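Local coordinates for protein STN1 (Saccharomyces cerevisiae, PDB 3KEY) that regulates telomere length and protects chromosome ends, restraining telomerase loading through its interaction with CDC13, here as its C-terminal part of two winged helix-turn-helix domains, at residues K101-L106 and D137-C142; H120-E123 and Y129-T132. All coordinates share one frame; numbering follows the deposited sequence.

Contact 1 of 2, residues K101-L106 and D137-C142; sequences KRISVL and DVFKEC
Ile103 reaches Phe139 and Cys142 because its CG1 branch stands anti to the carbonyl carbon (chi1 -73°) and runs on extended, which pushes CD1 out from helix 90-108 toward helix 132-149. On the other side, chi1 of -85° brings the Phe139 ring to helix 90-108, although the CB of this residue does not itself aim at the partner helix; chi2, near a right angle, sets only which part of the ring faces Ile103. CD1 of Ile103 lies 4.0 Å from Phe139 CD2 and meets the ring obliquely, while CG1 of Ile103 is 4.1 Å from both CD2 and CE2 of Phe139. The two side chains run alongside each other, pointing opposite ways. The same methyl presses on the cysteine: Ile103 CD1 to Cys142 CB is 3.5 Å, a tight fit for two carbons. Arg102 joins through its aliphatic part alone, with CG 4.1 Å from Phe139 CE2, at the ring edge and near its plane. Its chain then bends at chi2 and chi3 and carries the guanidinium away from helix 132-149.

The two helix axes cross at -55° and stay 10.9 Å apart at their closest, a distance bridged by side chains, chiefly Ile103 and Phe139. Phe139 also packs on Ala99 of helix 90-108 and on Ile174 and Leu176 of strand 173-180, which places the ring in the core of the second winged helix-turn-helix domain. Across these two segments the contact is entirely apolar, held by close-fitting shape and the burial of hydrocarbon, with the arginine charge turned out of it.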
ATOM      1  N   LYS A 101      14.566  -3.268   2.421  1.00 32.48           N
ATOM      2  CA  LYS A 101      16.001  -3.372   2.171  1.00 35.69           C
ATOM      3  C   LYS A 101      16.619  -2.002   1.915  1.00 35.09           C
ATOM      4  O   LYS A 101      17.701  -1.699   2.423  1.00 35.41           O
ATOM      5  CB  LYS A 101      16.275  -4.277   0.966  1.00 37.29           C
ATOM      6  CG  LYS A 101      16.011  -5.756   1.224  1.00 45.21           C
ATOM      7  CD  LYS A 101      16.146  -6.566  -0.066  1.00 50.59           C
ATOM      8  CE  LYS A 101      15.853  -8.049   0.152  1.00 54.52           C
ATOM      9  NZ  LYS A 101      15.805  -8.793  -1.148  1.00 57.10           N
ATOM     10  N   ARG A 102      15.937  -1.179   1.119  1.00 33.70           N
ATOM     11  CA  ARG A 102      16.443   0.155   0.812  1.00 32.64           C
ATOM     12  C   ARG A 102      16.582   0.973   2.092  1.00 33.28           C
ATOM     13  O   ARG A 102      17.626   1.570   2.344  1.00 33.12           O
ATOM     14  CB  ARG A 102      15.508   0.875  -0.166  1.00 32.70           C
ATOM     15  CG  ARG A 102      15.876   2.338  -0.422  1.00 35.41           C
ATOM     16  CD  ARG A 102      17.331   2.465  -0.819  1.00 37.05           C
ATOM     17  NE  ARG A 102      17.627   1.612  -1.964  1.00 40.27           N
ATOM     18  CZ  ARG A 102      17.611   2.017  -3.230  1.00 43.70           C
ATOM     19  NH1 ARG A 102      17.321   3.279  -3.534  1.00 42.86           N
ATOM     20  NH2 ARG A 102      17.863   1.146  -4.197  1.00 45.17           N
ATOM     21  N   ILE A 103      15.521   0.992   2.895  1.00 32.99           N
ATOM     22  CA  ILE A 103      15.510   1.732   4.149  1.00 32.96           C
ATOM     23  C   ILE A 103      16.628   1.220   5.067  1.00 34.97           C
ATOM     24  O   ILE A 103      17.350   2.002   5.693  1.00 33.26           O
ATOM     25  CB  ILE A 103      14.132   1.571   4.845  1.00 31.71           C
ATOM     26  CG1 ILE A 103      13.073   2.394   4.091  1.00 28.87           C
ATOM     27  CG2 ILE A 103      14.216   1.971   6.307  1.00 29.74           C
ATOM     28  CD1 ILE A 103      11.637   2.026   4.475  1.00 28.39           C
ATOM     29  N   SER A 104      16.765  -0.100   5.131  1.00 34.84           N
ATOM     30  CA  SER A 104      17.780  -0.720   5.969  1.00 37.61           C
ATOM     31  C   SER A 104      19.202  -0.260   5.611  1.00 36.43           C
ATOM     32  O   SER A 104      19.975   0.122   6.494  1.00 36.70           O
ATOM     33  CB  SER A 104      17.675  -2.246   5.870  1.00 38.07           C
ATOM     34  OG  SER A 104      18.711  -2.870   6.609  1.00 44.89           O
ATOM     35  N   VAL A 105      19.547  -0.289   4.328  1.00 35.10           N
ATOM     36  CA  VAL A 105      20.881   0.131   3.922  1.00 36.21           C
ATOM     37  C   VAL A 105      21.099   1.635   4.127  1.00 34.63           C
ATOM     38  O   VAL A 105      22.181   2.051   4.555  1.00 33.39           O
ATOM     39  CB  VAL A 105      21.185  -0.237   2.441  1.00 37.39           C
ATOM     40  CG1 VAL A 105      20.290   0.546   1.496  1.00 40.01           C
ATOM     41  CG2 VAL A 105      22.644   0.058   2.132  1.00 40.46           C
ATOM     42  N   LEU A 106      20.084   2.447   3.838  1.00 31.35           N
ATOM     43  CA  LEU A 106      20.211   3.896   4.023  1.00 32.55           C
ATOM     44  C   LEU A 106      20.519   4.224   5.484  1.00 32.33           C
ATOM     45  O   LEU A 106      21.364   5.074   5.773  1.00 33.15           O
ATOM     46  CB  LEU A 106      18.931   4.625   3.584  1.00 30.71           C
ATOM     47  CG  LEU A 106      18.699   4.715   2.068  1.00 32.29           C
ATOM     48  CD1 LEU A 106      17.349   5.375   1.774  1.00 31.72           C
ATOM     49  CD2 LEU A 106      19.843   5.511   1.422  1.00 30.86           C
ATOM     50  N   ASP A 137       3.139   5.019  -0.683  1.00 34.48           N
ATOM     51  CA  ASP A 137       2.429   4.336   0.389  1.00 35.34           C
ATOM     52  C   ASP A 137       3.197   3.136   0.926  1.00 33.96           C
ATOM     53  O   ASP A 137       3.129   2.842   2.115  1.00 32.19           O
ATOM     54  CB  ASP A 137       1.010   3.943  -0.050  1.00 37.21           C
ATOM     55  CG  ASP A 137       0.109   5.165  -0.243  1.00 44.36           C
ATOM     56  OD1 ASP A 137       0.402   6.214   0.377  1.00 45.46           O
ATOM     57  OD2 ASP A 137      -0.886   5.086  -0.997  1.00 45.66           O
ATOM     58  N   VAL A 138       3.948   2.448   0.073  1.00 31.62           N
ATOM     59  CA  VAL A 138       4.715   1.313   0.567  1.00 32.02           C
ATOM     60  C   VAL A 138       5.816   1.810   1.516  1.00 31.49           C
ATOM     61  O   VAL A 138       5.989   1.272   2.616  1.00 31.39           O
ATOM     62  CB  VAL A 138       5.337   0.492  -0.594  1.00 31.79           C
ATOM     63  CG1 VAL A 138       6.278  -0.583  -0.036  1.00 31.12           C
ATOM     64  CG2 VAL A 138       4.221  -0.167  -1.404  1.00 29.96           C
ATOM     65  N   PHE A 139       6.539   2.848   1.107  1.00 30.90           N
ATOM     66  CA  PHE A 139       7.605   3.386   1.950  1.00 32.11           C
ATOM     67  C   PHE A 139       7.078   3.992   3.253  1.00 32.46           C
ATOM     68  O   PHE A 139       7.710   3.839   4.300  1.00 32.81           O
ATOM     69  CB  PHE A 139       8.462   4.405   1.178  1.00 31.12           C
ATOM     70  CG  PHE A 139       9.570   3.765   0.368  1.00 30.76           C
ATOM     71  CD1 PHE A 139       9.319   3.254  -0.902  1.00 31.26           C
ATOM     72  CD2 PHE A 139      10.848   3.617   0.909  1.00 29.83           C
ATOM     73  CE1 PHE A 139      10.324   2.601  -1.626  1.00 33.19           C
ATOM     74  CE2 PHE A 139      11.862   2.969   0.201  1.00 30.72           C
ATOM     75  CZ  PHE A 139      11.600   2.457  -1.071  1.00 33.26           C
ATOM     76  N   LYS A 140       5.923   4.658   3.205  1.00 31.75           N
ATOM     77  CA  LYS A 140       5.349   5.220   4.427  1.00 32.84           C
ATOM     78  C   LYS A 140       5.101   4.110   5.459  1.00 33.18           C
ATOM     79  O   LYS A 140       5.457   4.248   6.635  1.00 32.64           O
ATOM     80  CB  LYS A 140       4.034   5.955   4.129  1.00 32.95           C
ATOM     81  CG  LYS A 140       4.223   7.365   3.574  1.00 37.34           C
ATOM     82  CD  LYS A 140       2.891   8.072   3.326  1.00 42.07           C
ATOM     83  CE  LYS A 140       3.108   9.536   2.927  1.00 43.97           C
ATOM     84  NZ  LYS A 140       1.810  10.226   2.641  1.00 48.59           N
ATOM     85  N   GLU A 141       4.491   3.012   5.019  1.00 33.19           N
ATOM     86  CA  GLU A 141       4.214   1.887   5.907  1.00 36.12           C
ATOM     87  C   GLU A 141       5.495   1.258   6.474  1.00 35.25           C
ATOM     88  O   GLU A 141       5.567   0.947   7.663  1.00 36.91           O
ATOM     89  CB  GLU A 141       3.409   0.812   5.180  1.00 36.98           C
ATOM     90  CG  GLU A 141       1.970   0.740   5.614  1.00 45.61           C
ATOM     91  CD  GLU A 141       1.820   0.826   7.130  1.00 46.30           C
ATOM     92  OE1 GLU A 141       2.374  -0.031   7.870  1.00 50.52           O
ATOM     93  OE2 GLU A 141       1.147   1.763   7.578  1.00 46.88           O
ATOM     94  N   CYS A 142       6.493   1.054   5.623  1.00 33.52           N
ATOM     95  CA  CYS A 142       7.752   0.482   6.086  1.00 33.02           C
ATOM     96  C   CYS A 142       8.441   1.421   7.072  1.00 32.48           C
ATOM     97  O   CYS A 142       8.933   0.985   8.109  1.00 32.35           O
ATOM     98  CB  CYS A 142       8.681   0.205   4.908  1.00 32.32           C
ATOM     99  SG  CYS A 142       8.083  -1.106   3.842  1.00 38.51           S
TER

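Contact 2 of 2, residues H120-E123 and Y129-T132; sequences HVQE and YITT
Gln122 and Ile130 lie obliquely across each other, the glutamine chain reaching over the CG2 branch of the isoleucine to the backbone beyond. The Gln122 chain is extended past CG, which brings its amide to the carbonyl of Ile130: NE2 donates to Ile130 O at 3.0 Å. The oxygen lies 14° out of the Gln122 amide plane, and the donor sits in the carbonyl plane, but the N-H...O angle of 142° makes the bond noticeably bent. Nearer the helix backbone, Gln122 CG comes unusually close to Ile130 CG2, at 3.3 Å. The other branch of Ile130 meets Val121 at about a right angle, Val121 CG1 to Ile130 CD1 being 3.8 Å. An alanine in place of Gln122 would remove the amide and is likely to leave the Ile130 carbonyl without this donor and its CG2 methyl less well covered. The contact closes the turn of the domain's helix-turn-helix, with helix 132-149 in the recognition-helix position. Thr131 is the N-cap of that helix, its OG1 bonded to Gly134 N. Val121 and Ile130 both pack on its Ile135 and on Leu95 of helix 90-108, so the turn is fastened where three helices meet.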
ATOM      1  N   HIS A 120      13.714   2.922 -11.661  1.00 35.15           N
ATOM      2  CA  HIS A 120      14.591   1.902 -11.081  1.00 35.96           C
ATOM      3  C   HIS A 120      13.765   0.813 -10.401  1.00 36.12           C
ATOM      4  O   HIS A 120      14.055  -0.380 -10.527  1.00 35.48           O
ATOM      5  CB  HIS A 120      15.565   2.526 -10.066  1.00 35.70           C
ATOM      6  CG  HIS A 120      16.591   3.418 -10.692  1.00 37.85           C
ATOM      7  ND1 HIS A 120      17.614   4.003  -9.975  1.00 38.77           N
ATOM      8  CD2 HIS A 120      16.740   3.844 -11.970  1.00 37.44           C
ATOM      9  CE1 HIS A 120      18.344   4.752 -10.781  1.00 36.59           C
ATOM     10  NE2 HIS A 120      17.833   4.673 -11.999  1.00 38.32           N
ATOM     11  N   VAL A 121      12.732   1.225  -9.677  1.00 35.34           N
ATOM     12  CA  VAL A 121      11.872   0.267  -9.002  1.00 34.58           C
ATOM     13  C   VAL A 121      11.132  -0.593 -10.025  1.00 34.06           C
ATOM     14  O   VAL A 121      10.993  -1.801  -9.838  1.00 32.56           O
ATOM     15  CB  VAL A 121      10.830   0.970  -8.125  1.00 34.53           C
ATOM     16  CG1 VAL A 121       9.920  -0.070  -7.479  1.00 35.91           C
ATOM     17  CG2 VAL A 121      11.522   1.829  -7.075  1.00 33.38           C
ATOM     18  N   GLN A 122      10.650   0.035 -11.096  1.00 35.48           N
ATOM     19  CA  GLN A 122       9.924  -0.690 -12.138  1.00 39.99           C
ATOM     20  C   GLN A 122      10.814  -1.723 -12.829  1.00 40.72           C
ATOM     21  O   GLN A 122      10.382  -2.848 -13.094  1.00 42.23           O
ATOM     22  CB  GLN A 122       9.364   0.287 -13.176  1.00 40.66           C
ATOM     23  CG  GLN A 122       8.525   1.396 -12.563  1.00 45.25           C
ATOM     24  CD  GLN A 122       8.000   2.386 -13.581  1.00 46.25           C
ATOM     25  OE1 GLN A 122       8.738   2.854 -14.447  1.00 47.16           O
ATOM     26  NE2 GLN A 122       6.718   2.725 -13.470  1.00 47.71           N
ATOM     27  N   GLU A 123      12.059  -1.338 -13.101  1.00 40.81           N
ATOM     28  CA  GLU A 123      13.035  -2.209 -13.760  1.00 42.67           C
ATOM     29  C   GLU A 123      13.500  -3.348 -12.854  1.00 42.79           C
ATOM     30  O   GLU A 123      13.591  -4.498 -13.282  1.00 43.08           O
ATOM     31  CB  GLU A 123      14.249  -1.383 -14.206  1.00 43.25           C
ATOM     32  CG  GLU A 123      15.289  -2.145 -15.008  1.00 47.50           C
ATOM     33  CD  GLU A 123      14.718  -2.734 -16.286  1.00 49.50           C
ATOM     34  OE1 GLU A 123      14.075  -1.989 -17.057  1.00 50.04           O
ATOM     35  OE2 GLU A 123      14.916  -3.943 -16.519  1.00 51.85           O
ATOM     36  N   TYR A 129       3.616  -1.109 -14.148  1.00 48.13           N
ATOM     37  CA  TYR A 129       2.438  -0.375 -13.687  1.00 48.99           C
ATOM     38  C   TYR A 129       2.547   0.300 -12.329  1.00 47.32           C
ATOM     39  O   TYR A 129       1.617   0.990 -11.904  1.00 44.56           O
ATOM     40  CB  TYR A 129       1.214  -1.299 -13.688  1.00 50.95           C
ATOM     41  CG  TYR A 129       0.853  -1.864 -15.048  1.00 54.89           C
ATOM     42  CD1 TYR A 129      -0.115  -2.860 -15.171  1.00 56.76           C
ATOM     43  CD2 TYR A 129       1.490  -1.420 -16.213  1.00 56.90           C
ATOM     44  CE1 TYR A 129      -0.439  -3.405 -16.418  1.00 58.18           C
ATOM     45  CE2 TYR A 129       1.172  -1.961 -17.467  1.00 57.21           C
ATOM     46  CZ  TYR A 129       0.207  -2.954 -17.557  1.00 58.08           C
ATOM     47  OH  TYR A 129      -0.113  -3.506 -18.775  1.00 57.35           O
ATOM     48  N   ILE A 130       3.662   0.113 -11.634  1.00 46.80           N
ATOM     49  CA  ILE A 130       3.787   0.755 -10.334  1.00 45.68           C
ATOM     50  C   ILE A 130       3.880   2.265 -10.541  1.00 43.04           C
ATOM     51  O   ILE A 130       4.545   2.736 -11.462  1.00 42.38           O
ATOM     52  CB  ILE A 130       5.015   0.243  -9.564  1.00 47.64           C
ATOM     53  CG1 ILE A 130       4.976   0.773  -8.136  1.00 50.93           C
ATOM     54  CG2 ILE A 130       6.294   0.673 -10.257  1.00 47.29           C
ATOM     55  CD1 ILE A 130       6.139   0.315  -7.305  1.00 57.46           C
ATOM     56  N   THR A 131       3.179   3.017  -9.702  1.00 41.17           N
ATOM     57  CA  THR A 131       3.171   4.472  -9.795  1.00 40.53           C
ATOM     58  C   THR A 131       3.902   5.065  -8.599  1.00 40.67           C
ATOM     59  O   THR A 131       4.207   4.358  -7.639  1.00 40.15           O
ATOM     60  CB  THR A 131       1.741   5.027  -9.785  1.00 40.20           C
ATOM     61  OG1 THR A 131       1.129   4.729  -8.522  1.00 37.15           O
ATOM     62  CG2 THR A 131       0.910   4.400 -10.923  1.00 38.04           C
ATOM     63  N   THR A 132       4.167   6.366  -8.649  1.00 41.01           N
ATOM     64  CA  THR A 132       4.860   7.016  -7.546  1.00 42.96           C
ATOM     65  C   THR A 132       3.990   7.039  -6.283  1.00 40.90           C
ATOM     66  O   THR A 132       4.508   6.894  -5.178  1.00 39.09           O
ATOM     67  CB  THR A 132       5.311   8.448  -7.932  1.00 46.33           C
ATOM     68  OG1 THR A 132       4.173   9.246  -8.271  1.00 50.27           O
ATOM     69  CG2 THR A 132       6.257   8.395  -9.139  1.00 47.53           C
TER

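Overall arrangement
Both contacts belong to the second winged helix-turn-helix domain; their centres lie 15 Å apart, and their nearest atoms are still about 5 Å from each other. Along the chain the order is 101-106, 120-123, 129-132, 137-142, so contact 2 falls entirely between the two halves of contact 1. Contact 2 joins the turn to helix 118-125; contact 1 packs helix 132-149 against helix 90-108, whose Leu95 and Tyr98 also touch Val121 of contact 2. Strand 113-117 leads from helix 90-108 into helix 118-125 and pairs with strand 173-180 in the domain's three-stranded antiparallel sheet. Together the two contacts tie the domain's three helices into one unit, in the region that seems to mediate the telomere-specific function.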